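Local coordinates for protein condensin complex subunit 3 (Schizosaccharomyces pombe, PDB 5OQR) that serves as a regulatory subunit of condensin, the complex required to convert interphase chromatin into mitotic-like condensed chromosomes, at residues A[144-149]-A[180-185]; A[166-171]-A[193-198]; A[429-434]-A[456-461]; A[462-467]-A[503-508]. All blocks are in the same frame, centred on the assembly; numbering follows the deposited sequence.

Contact 1: A[144-149]-A[180-185]; sequences ALSRLQ and LLNIEV
Asn182 and Gln149, with Ser146, carry this contact between two neighbouring HEAT repeats, the third and fourth of the protein's alpha-solenoid. Both segments come at the C-terminal part of a helix, 135-145 and 173-182, where the chain turns into loop. The CB of Asn182 faces Ser146, 3.6 Å from its OG and 3.7 Å from its CB. Both polar groups have partners earlier in their own part of the chain: Ser146 OG is hydrogen-bonded to the carbonyl of Val143, three residues back, and Asn182 ND2 to that of Ser178. Gln149 approaches the 182-184 backbone with its chain extended beyond CG (chi2 -174°), which carries CD away from its own backbone and across the interface. Its carboxamide then lies against that backbone, OE1 3.4 Å from Ile183 CA and NE2 3.3 Å from Asn182 O, and the side chain also touches Leu163 of helix 158-169. An alanine here would probably open a gap beside the backbone of 182-184, which would no longer have the amide against it. Glu184 touches Gln149 with CB and sends its carboxylate to a salt bridge with Arg160. At the margin, Arg147 NH2 stands 3.9 Å from Asn182 OD1, with the guanidinium and amide planes 55° apart.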
# COMPACT_ATOMS: atom_id res chain seq x y z
N ALA A 144 8.21 9.30 -29.82
CA ALA A 144 8.72 9.16 -31.18
C ALA A 144 9.06 7.71 -31.48
O ALA A 144 8.64 7.14 -32.49
CB ALA A 144 9.94 10.05 -31.38
N LEU A 145 9.83 7.08 -30.59
CA LEU A 145 10.27 5.71 -30.82
C LEU A 145 9.09 4.75 -30.86
O LEU A 145 9.07 3.81 -31.66
CB LEU A 145 11.27 5.30 -29.74
CG LEU A 145 12.27 4.21 -30.13
CD1 LEU A 145 13.50 4.29 -29.24
CD2 LEU A 145 11.65 2.85 -30.03
N SER A 146 8.09 4.98 -30.01
CA SER A 146 6.92 4.11 -29.97
C SER A 146 6.18 4.07 -31.30
O SER A 146 5.27 3.24 -31.45
CB SER A 146 5.96 4.57 -28.87
OG SER A 146 5.46 5.86 -29.13
N ARG A 147 6.52 4.93 -32.25
CA ARG A 147 5.91 4.89 -33.57
C ARG A 147 6.54 3.85 -34.49
O ARG A 147 6.03 3.63 -35.59
CB ARG A 147 6.00 6.27 -34.22
CG ARG A 147 5.18 7.33 -33.50
CD ARG A 147 3.69 7.16 -33.76
NE ARG A 147 2.88 7.90 -32.79
CZ ARG A 147 2.38 7.39 -31.67
NH1 ARG A 147 2.59 6.12 -31.34
NH2 ARG A 147 1.65 8.16 -30.87
N LEU A 148 7.62 3.20 -34.06
CA LEU A 148 8.28 2.16 -34.84
C LEU A 148 8.26 0.82 -34.10
O LEU A 148 9.18 0.01 -34.25
CB LEU A 148 9.72 2.57 -35.16
CG LEU A 148 9.90 3.89 -35.91
CD1 LEU A 148 11.38 4.18 -36.12
CD2 LEU A 148 9.18 3.86 -37.25
N GLN A 149 7.23 0.59 -33.30
CA GLN A 149 7.14 -0.65 -32.54
C GLN A 149 6.88 -1.83 -33.47
O GLN A 149 6.06 -1.75 -34.39
CB GLN A 149 6.03 -0.55 -31.50
CG GLN A 149 6.35 0.40 -30.36
CD GLN A 149 5.30 0.39 -29.26
OE1 GLN A 149 5.63 0.51 -28.08
NE2 GLN A 149 4.04 0.24 -29.64
N LEU A 180 4.06 4.24 -20.50
CA LEU A 180 2.87 3.50 -20.10
C LEU A 180 1.72 3.72 -21.07
O LEU A 180 0.85 2.85 -21.21
CB LEU A 180 2.47 3.92 -18.69
CG LEU A 180 1.21 3.31 -18.06
CD1 LEU A 180 1.19 1.80 -18.19
CD2 LEU A 180 1.15 3.73 -16.60
N LEU A 181 1.70 4.86 -21.76
CA LEU A 181 0.58 5.23 -22.61
C LEU A 181 0.76 4.83 -24.07
O LEU A 181 -0.20 4.92 -24.84
CB LEU A 181 0.33 6.74 -22.53
CG LEU A 181 -0.66 7.20 -21.46
CD1 LEU A 181 -0.56 8.70 -21.27
CD2 LEU A 181 -2.07 6.80 -21.84
N ASN A 182 1.96 4.40 -24.48
CA ASN A 182 2.22 4.10 -25.88
C ASN A 182 2.82 2.72 -26.11
O ASN A 182 2.98 2.33 -27.27
CB ASN A 182 3.16 5.15 -26.49
CG ASN A 182 2.64 6.56 -26.31
OD1 ASN A 182 1.97 7.10 -27.18
ND2 ASN A 182 2.96 7.17 -25.17
N ILE A 183 3.15 1.97 -25.06
CA ILE A 183 3.72 0.64 -25.25
C ILE A 183 2.63 -0.34 -25.70
O ILE A 183 1.43 -0.15 -25.44
CB ILE A 183 4.41 0.16 -23.97
CG1 ILE A 183 5.08 -1.20 -24.20
CG2 ILE A 183 3.41 0.06 -22.82
CD1 ILE A 183 6.17 -1.51 -23.20
N GLU A 184 3.06 -1.39 -26.39
CA GLU A 184 2.12 -2.41 -26.85
C GLU A 184 1.56 -3.18 -25.67
O GLU A 184 2.23 -3.38 -24.65
CB GLU A 184 2.79 -3.36 -27.84
CG GLU A 184 3.47 -4.58 -27.22
CD GLU A 184 4.03 -5.53 -28.26
OE1 GLU A 184 5.25 -5.49 -28.53
OE2 GLU A 184 3.23 -6.32 -28.83
N VAL A 185 0.32 -3.64 -25.82
CA VAL A 185 -0.38 -4.37 -24.77
C VAL A 185 -0.39 -5.84 -25.16
O VAL A 185 -1.06 -6.23 -26.12
CB VAL A 185 -1.80 -3.83 -24.56
CG1 VAL A 185 -2.55 -4.66 -23.54
CG2 VAL A 185 -1.75 -2.37 -24.13

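Contact 2: A[166-171]-A[193-198]; sequences LLQNDP and ILERAR
With CG anti to the backbone N (chi1 172°), which turns it toward 193-198, Leu167 meets the bent chain of Arg196. In Arg196, CG stands anti to the carbonyl carbon, and bends at chi2 (-34°) and chi3 fold the chain back along the interface. The two slide past each other in opposite directions, Leu167 CD1 resting 3.7 Å from Arg196 CG. The fold also lays the guanidinium under the backbone: Leu167 O sits above its centre, 3.5 Å from Arg196 CZ, so this carbonyl covers a face of the cation. The charge has acidic partners, Arg196 NH1 bridging to Glu195 OE1 at 3.5 Å and NH2 to Asp199, which would probably pin the planar group in place. Glu195 OE1 also reaches Gln168 CG, while OE2 makes a salt bridge to a basic side chain of another protein's chain, which runs past this surface. Beyond the arginine, Leu167 CD2 packs 4.3 Å from Ile193 CG2. The contact joins helix 158-169, in the fourth HEAT repeat, to helix 190-195. Helix 173-182, between them in sequence, packs on both segments, with Val179 and Leu180 against Leu167 and Arg176 against Arg196; helix 202-212 adds Val212 beside Ile193 and Val208 beside Arg196.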
# COMPACT_ATOMS: atom_id res chain seq x y z
N LEU A 166 12.54 1.40 -19.19
CA LEU A 166 12.33 2.75 -18.67
C LEU A 166 11.06 2.83 -17.84
O LEU A 166 11.07 3.38 -16.73
CB LEU A 166 12.28 3.75 -19.83
CG LEU A 166 13.58 3.94 -20.60
CD1 LEU A 166 13.34 4.76 -21.84
CD2 LEU A 166 14.63 4.60 -19.72
N LEU A 167 9.96 2.30 -18.37
CA LEU A 167 8.70 2.20 -17.64
C LEU A 167 8.94 1.69 -16.23
O LEU A 167 8.27 2.10 -15.28
CB LEU A 167 7.74 1.27 -18.38
CG LEU A 167 6.44 0.90 -17.68
CD1 LEU A 167 5.54 2.12 -17.57
CD2 LEU A 167 5.74 -0.22 -18.41
N GLN A 168 9.90 0.78 -16.09
CA GLN A 168 10.13 0.06 -14.85
C GLN A 168 11.14 0.74 -13.94
O GLN A 168 11.03 0.63 -12.71
CB GLN A 168 10.59 -1.36 -15.17
CG GLN A 168 10.85 -2.26 -13.98
CD GLN A 168 11.27 -3.67 -14.38
OE1 GLN A 168 11.76 -4.43 -13.55
NE2 GLN A 168 11.09 -4.03 -15.65
N ASN A 169 12.12 1.46 -14.51
CA ASN A 169 13.21 2.02 -13.73
C ASN A 169 13.43 3.51 -13.92
O ASN A 169 14.24 4.09 -13.19
CB ASN A 169 14.52 1.30 -14.05
CG ASN A 169 14.51 -0.16 -13.63
OD1 ASN A 169 14.17 -1.04 -14.42
ND2 ASN A 169 14.86 -0.42 -12.38
N ASP A 170 12.75 4.16 -14.86
CA ASP A 170 12.98 5.57 -15.10
C ASP A 170 12.64 6.37 -13.84
O ASP A 170 11.56 6.17 -13.26
CB ASP A 170 12.14 6.07 -16.27
CG ASP A 170 12.46 7.51 -16.64
OD1 ASP A 170 12.11 8.42 -15.86
OD2 ASP A 170 13.07 7.73 -17.71
N PRO A 171 13.51 7.27 -13.38
CA PRO A 171 13.21 8.03 -12.16
C PRO A 171 12.17 9.12 -12.33
O PRO A 171 11.71 9.67 -11.32
CB PRO A 171 14.57 8.63 -11.78
CG PRO A 171 15.30 8.75 -13.07
CD PRO A 171 14.86 7.58 -13.91
N ILE A 193 2.90 -3.29 -16.95
CA ILE A 193 1.95 -2.19 -16.83
C ILE A 193 1.12 -2.35 -15.57
O ILE A 193 0.75 -1.36 -14.93
CB ILE A 193 1.06 -2.09 -18.09
CG1 ILE A 193 0.04 -3.23 -18.14
CG2 ILE A 193 1.93 -2.09 -19.35
CD1 ILE A 193 -0.94 -3.13 -19.30
N LEU A 194 0.82 -3.59 -15.18
CA LEU A 194 0.07 -3.82 -13.94
C LEU A 194 0.89 -3.42 -12.72
O LEU A 194 0.34 -2.91 -11.74
CB LEU A 194 -0.34 -5.29 -13.86
CG LEU A 194 -1.71 -5.66 -14.44
CD1 LEU A 194 -2.09 -4.81 -15.65
CD2 LEU A 194 -1.74 -7.14 -14.79
N GLU A 195 2.20 -3.63 -12.76
CA GLU A 195 3.05 -3.16 -11.68
C GLU A 195 2.89 -1.66 -11.48
O GLU A 195 2.99 -1.17 -10.34
CB GLU A 195 4.51 -3.50 -11.97
CG GLU A 195 5.46 -3.15 -10.83
CD GLU A 195 6.91 -3.47 -11.16
OE1 GLU A 195 7.34 -3.16 -12.29
OE2 GLU A 195 7.60 -4.03 -10.29
N ARG A 196 2.63 -0.91 -12.55
CA ARG A 196 2.46 0.53 -12.42
C ARG A 196 1.22 0.89 -11.62
O ARG A 196 1.12 2.01 -11.12
CB ARG A 196 2.37 1.19 -13.80
CG ARG A 196 3.45 0.77 -14.79
CD ARG A 196 4.80 0.49 -14.15
NE ARG A 196 5.24 1.54 -13.23
CZ ARG A 196 6.28 1.43 -12.42
NH1 ARG A 196 7.00 0.31 -12.40
NH2 ARG A 196 6.60 2.43 -11.61
N ALA A 197 0.27 -0.04 -11.49
CA ALA A 197 -0.86 0.18 -10.60
C ALA A 197 -0.43 0.47 -9.17
O ALA A 197 -1.25 0.91 -8.37
CB ALA A 197 -1.79 -1.03 -10.62
N ARG A 198 0.84 0.23 -8.84
CA ARG A 198 1.41 0.64 -7.56
C ARG A 198 2.52 1.67 -7.74
O ARG A 198 3.38 1.82 -6.87
CB ARG A 198 1.94 -0.58 -6.80
CG ARG A 198 0.86 -1.56 -6.37
CD ARG A 198 -0.11 -0.94 -5.37
NE ARG A 198 0.54 -0.64 -4.09
CZ ARG A 198 -0.05 0.03 -3.11
NH1 ARG A 198 0.61 0.25 -1.98
NH2 ARG A 198 -1.29 0.47 -3.24

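Contact 3: A[429-434]-A[456-461]; sequences EVFEQG and AFNELR
The carboxamide of Asn458 is the flat group at the centre of this contact, with Gly434 over one of its faces and Val430 O at its amino end. Gly434 CA stands 3.6 Å from Asn458 OD1 and almost straight above the amide carbon; with no side chain on the glycine, the backbone can come this near. Asn458 ND2 donates to Val430 O at 2.8 Å, nearly straight with an N-H...O angle of 172°, although the donor is tilted 33° from the plane of the carbonyl. Val430 O itself lies within 5° of the amide plane of Asn458. The phenyl ring of Phe431 passes OD1 of Asn458 obliquely, CD1 4.3 Å from it, and meets the ring of His435 edge-to-face. Two helices of the solenoid, 416-434 and 457-471, run antiparallel here, their local axes 9.2 Å apart, on either side of a connection that is not modelled, and the Asn458 bond links them. Asn458 puts its CG anti to the backbone N, which sends CG toward the other helix. An alanine in its place would probably leave Val430 O without this donor and Gly434 without the amide beneath it. Farther along, Val430 CG1 touches Arg461 CD at 4.1 Å, the two side chains crossing at about a right angle.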
# COMPACT_ATOMS: atom_id res chain seq x y z
N GLU A 429 -22.33 -33.16 25.25
CA GLU A 429 -22.99 -34.15 24.41
C GLU A 429 -22.07 -34.62 23.29
O GLU A 429 -21.96 -35.82 23.02
CB GLU A 429 -24.29 -33.58 23.85
CG GLU A 429 -25.33 -33.27 24.92
CD GLU A 429 -26.59 -32.65 24.35
OE1 GLU A 429 -26.63 -32.39 23.13
OE2 GLU A 429 -27.55 -32.43 25.13
N VAL A 430 -21.40 -33.68 22.62
CA VAL A 430 -20.44 -34.05 21.59
C VAL A 430 -19.30 -34.87 22.19
O VAL A 430 -18.71 -35.71 21.52
CB VAL A 430 -19.91 -32.80 20.87
CG1 VAL A 430 -18.92 -33.18 19.77
CG2 VAL A 430 -21.06 -31.99 20.29
N PHE A 431 -18.98 -34.62 23.46
CA PHE A 431 -17.92 -35.37 24.13
C PHE A 431 -18.37 -36.79 24.46
O PHE A 431 -17.56 -37.72 24.42
CB PHE A 431 -17.49 -34.63 25.39
CG PHE A 431 -16.22 -35.15 26.00
CD1 PHE A 431 -15.03 -35.12 25.29
CD2 PHE A 431 -16.21 -35.65 27.29
CE1 PHE A 431 -13.86 -35.60 25.86
CE2 PHE A 431 -15.05 -36.12 27.86
CZ PHE A 431 -13.87 -36.09 27.15
N GLU A 432 -19.65 -36.97 24.79
CA GLU A 432 -20.16 -38.31 25.09
C GLU A 432 -20.13 -39.20 23.85
O GLU A 432 -19.80 -40.39 23.94
CB GLU A 432 -21.58 -38.22 25.64
CG GLU A 432 -21.66 -37.67 27.06
CD GLU A 432 -23.08 -37.44 27.53
OE1 GLU A 432 -23.31 -37.41 28.75
OE2 GLU A 432 -23.98 -37.29 26.66
N GLN A 433 -20.47 -38.64 22.69
CA GLN A 433 -20.43 -39.41 21.45
C GLN A 433 -19.11 -40.15 21.30
O GLN A 433 -19.06 -41.38 21.18
CB GLN A 433 -20.66 -38.49 20.25
CG GLN A 433 -22.10 -38.06 20.04
CD GLN A 433 -22.33 -37.48 18.65
OE1 GLN A 433 -22.58 -36.29 18.50
NE2 GLN A 433 -22.24 -38.33 17.64
N GLY A 434 -18.00 -39.40 21.30
CA GLY A 434 -16.70 -39.98 21.06
C GLY A 434 -16.30 -41.06 22.05
O GLY A 434 -15.38 -41.83 21.77
N ALA A 456 -9.69 -38.42 18.94
CA ALA A 456 -8.87 -37.64 18.03
C ALA A 456 -9.70 -36.55 17.35
O ALA A 456 -9.76 -35.42 17.82
CB ALA A 456 -8.21 -38.54 16.99
N PHE A 457 -10.35 -36.91 16.24
CA PHE A 457 -11.24 -35.96 15.57
C PHE A 457 -12.29 -35.42 16.53
O PHE A 457 -12.62 -34.23 16.50
CB PHE A 457 -11.93 -36.63 14.38
CG PHE A 457 -11.03 -36.82 13.19
CD1 PHE A 457 -10.66 -35.74 12.40
CD2 PHE A 457 -10.56 -38.08 12.85
CE1 PHE A 457 -9.84 -35.92 11.30
CE2 PHE A 457 -9.74 -38.26 11.76
CZ PHE A 457 -9.38 -37.17 10.98
N ASN A 458 -12.82 -36.28 17.40
CA ASN A 458 -13.85 -35.86 18.33
C ASN A 458 -13.30 -34.86 19.34
O ASN A 458 -13.91 -33.81 19.59
CB ASN A 458 -14.44 -37.07 19.04
CG ASN A 458 -15.44 -36.69 20.12
OD1 ASN A 458 -15.14 -36.77 21.31
ND2 ASN A 458 -16.62 -36.26 19.71
N GLU A 459 -12.14 -35.16 19.93
CA GLU A 459 -11.58 -34.28 20.94
C GLU A 459 -11.19 -32.93 20.34
O GLU A 459 -11.39 -31.89 20.97
CB GLU A 459 -10.38 -34.94 21.60
CG GLU A 459 -10.01 -34.33 22.94
CD GLU A 459 -8.94 -35.13 23.67
OE1 GLU A 459 -8.44 -36.12 23.09
OE2 GLU A 459 -8.60 -34.77 24.82
N LEU A 460 -10.62 -32.94 19.13
CA LEU A 460 -10.26 -31.68 18.49
C LEU A 460 -11.48 -30.82 18.20
O LEU A 460 -11.40 -29.59 18.27
CB LEU A 460 -9.48 -31.95 17.20
CG LEU A 460 -8.02 -32.36 17.38
CD1 LEU A 460 -7.44 -32.80 16.04
CD2 LEU A 460 -7.20 -31.23 17.97
N ARG A 461 -12.61 -31.44 17.87
CA ARG A 461 -13.83 -30.67 17.68
C ARG A 461 -14.32 -30.09 19.00
O ARG A 461 -14.80 -28.95 19.04
CB ARG A 461 -14.92 -31.54 17.05
CG ARG A 461 -16.13 -30.74 16.57
CD ARG A 461 -17.32 -31.64 16.27
NE ARG A 461 -16.91 -32.88 15.63
CZ ARG A 461 -16.49 -32.96 14.37
NH1 ARG A 461 -16.14 -34.14 13.87
NH2 ARG A 461 -16.42 -31.88 13.61

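Contact 4: A[462-467]-A[503-508]; sequences CLSYVQ and REKGLE
Lys505 reaches from its helix to the neighbouring one and touches Leu463, Ser464 and Gln467. Its NZ donates a hydrogen bond to Ser464 OG at 3.0 Å. Nearer the backbone, Lys505 CG lies alongside Leu463 CB, 3.3 Å away, and Gln467 OE1 comes up to Lys505 CD at 3.4 Å, the two chains crossing at about a right angle. The lysine is curled rather than stretched: after CG the chain bends at chi2 (69°) and again at chi3 and chi4, which keeps the ammonium near the serine. Gln467 extends from its helix and also approaches Glu508, its NE2 3.9 Å from Glu508 OE1. In the second shell, Ser464 OG is hydrogen-bonded to Leu460 O, which probably helps to orient the hydroxyl that accepts from the lysine. Leu463 is backed by Ala494 of helix 480-495 and by Ile502. The segments on helices 457-471 and 500-514, the latter in the seventh HEAT repeat, run parallel at 18°, with axes 9.6 Å apart and helix 480-495 between them in sequence, as in stacked solenoid helices. The serine hydroxyl thus links the lysine to a backbone carbonyl, while the lysine methylenes and Leu463 form the apolar part of the interface.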
# COMPACT_ATOMS: atom_id res chain seq x y z
N CYS A 462 -14.21 -30.86 20.08
CA CYS A 462 -14.60 -30.35 21.39
C CYS A 462 -13.76 -29.14 21.77
O CYS A 462 -14.29 -28.09 22.12
CB CYS A 462 -14.47 -31.46 22.44
SG CYS A 462 -15.72 -32.75 22.30
N LEU A 463 -12.43 -29.28 21.70
CA LEU A 463 -11.55 -28.17 22.03
C LEU A 463 -11.83 -26.96 21.14
O LEU A 463 -11.70 -25.82 21.60
CB LEU A 463 -10.10 -28.60 21.90
CG LEU A 463 -9.62 -29.65 22.90
CD1 LEU A 463 -8.23 -30.14 22.53
CD2 LEU A 463 -9.62 -29.08 24.31
N SER A 464 -12.19 -27.19 19.88
CA SER A 464 -12.59 -26.07 19.02
C SER A 464 -13.84 -25.39 19.55
O SER A 464 -13.98 -24.17 19.40
CB SER A 464 -12.81 -26.57 17.60
OG SER A 464 -11.62 -27.10 17.06
N TYR A 465 -14.75 -26.14 20.16
CA TYR A 465 -15.91 -25.53 20.79
C TYR A 465 -15.51 -24.79 22.07
O TYR A 465 -16.05 -23.73 22.37
CB TYR A 465 -16.97 -26.59 21.11
CG TYR A 465 -17.74 -27.12 19.93
CD1 TYR A 465 -17.23 -27.05 18.64
CD2 TYR A 465 -18.98 -27.71 20.10
CE1 TYR A 465 -17.93 -27.54 17.56
CE2 TYR A 465 -19.69 -28.21 19.03
CZ TYR A 465 -19.16 -28.12 17.77
OH TYR A 465 -19.88 -28.62 16.70
N VAL A 466 -14.57 -25.36 22.82
CA VAL A 466 -14.06 -24.69 24.01
C VAL A 466 -13.36 -23.40 23.62
O VAL A 466 -13.53 -22.36 24.26
CB VAL A 466 -13.11 -25.62 24.79
CG1 VAL A 466 -12.65 -24.96 26.08
CG2 VAL A 466 -13.78 -26.95 25.08
N GLN A 467 -12.56 -23.45 22.56
CA GLN A 467 -11.84 -22.27 22.10
C GLN A 467 -12.81 -21.14 21.75
O GLN A 467 -12.62 -19.99 22.17
CB GLN A 467 -10.98 -22.63 20.90
CG GLN A 467 -10.01 -21.56 20.47
CD GLN A 467 -9.17 -21.99 19.28
OE1 GLN A 467 -9.22 -23.14 18.86
NE2 GLN A 467 -8.41 -21.06 18.73
N ARG A 503 -2.29 -31.19 22.12
CA ARG A 503 -1.55 -30.35 23.05
C ARG A 503 -1.53 -28.90 22.59
O ARG A 503 -1.72 -27.98 23.39
CB ARG A 503 -0.13 -30.88 23.20
CG ARG A 503 0.65 -30.28 24.35
CD ARG A 503 2.14 -30.42 24.11
NE ARG A 503 2.46 -31.74 23.56
CZ ARG A 503 3.59 -32.03 22.93
NH1 ARG A 503 4.52 -31.10 22.75
NH2 ARG A 503 3.79 -33.26 22.47
N GLU A 504 -1.28 -28.67 21.30
CA GLU A 504 -1.28 -27.31 20.78
C GLU A 504 -2.65 -26.67 20.92
O GLU A 504 -2.76 -25.50 21.31
CB GLU A 504 -0.83 -27.31 19.32
CG GLU A 504 0.62 -27.70 19.12
CD GLU A 504 1.04 -27.70 17.67
OE1 GLU A 504 0.17 -27.51 16.79
OE2 GLU A 504 2.25 -27.89 17.40
N LYS A 505 -3.71 -27.42 20.62
CA LYS A 505 -5.06 -26.87 20.75
C LYS A 505 -5.40 -26.63 22.22
O LYS A 505 -6.08 -25.65 22.54
CB LYS A 505 -6.06 -27.82 20.11
CG LYS A 505 -7.51 -27.36 20.20
CD LYS A 505 -7.80 -26.14 19.34
CE LYS A 505 -7.73 -26.45 17.86
NZ LYS A 505 -8.65 -27.56 17.47
N GLY A 506 -4.94 -27.50 23.11
CA GLY A 506 -5.21 -27.30 24.53
C GLY A 506 -4.55 -26.04 25.07
O GLY A 506 -5.12 -25.36 25.93
N LEU A 507 -3.36 -25.72 24.58
CA LEU A 507 -2.67 -24.52 25.05
C LEU A 507 -3.38 -23.26 24.58
O LEU A 507 -3.51 -22.29 25.35
CB LEU A 507 -1.22 -24.52 24.58
CG LEU A 507 -0.26 -25.36 25.43
CD1 LEU A 507 1.05 -25.56 24.71
CD2 LEU A 507 -0.02 -24.69 26.78
N GLU A 508 -3.85 -23.23 23.33
CA GLU A 508 -4.63 -22.10 22.86
C GLU A 508 -5.88 -21.91 23.71
O GLU A 508 -6.29 -20.78 24.00
CB GLU A 508 -5.01 -22.29 21.39
CG GLU A 508 -3.82 -22.48 20.47
CD GLU A 508 -4.23 -22.76 19.04
OE1 GLU A 508 -4.65 -21.80 18.35
OE2 GLU A 508 -4.15 -23.93 18.61

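From the N terminus, contact 1 closes first a span holding helix 158-169 and most of 173-182, joining HEAT repeats 3 and 4. Contact 2 opens inside that span and closes beyond it, so the two cross; their centres lie 15 Å apart, and Leu180 of contact 1 packs on Leu167, Ile193 and Arg196 of contact 2. Far along the solenoid, contact 3 closes the unmodelled connection between helices 416-434 and 457-471, and contact 4 then carries helix 457-471 on to helix 500-514. These follow in series, share helix 457-471 and touch through Phe431 and Val430 on Cys462. Contacts 1 and 3 have centres about 65 Å apart, on opposite sides of the chain's centre.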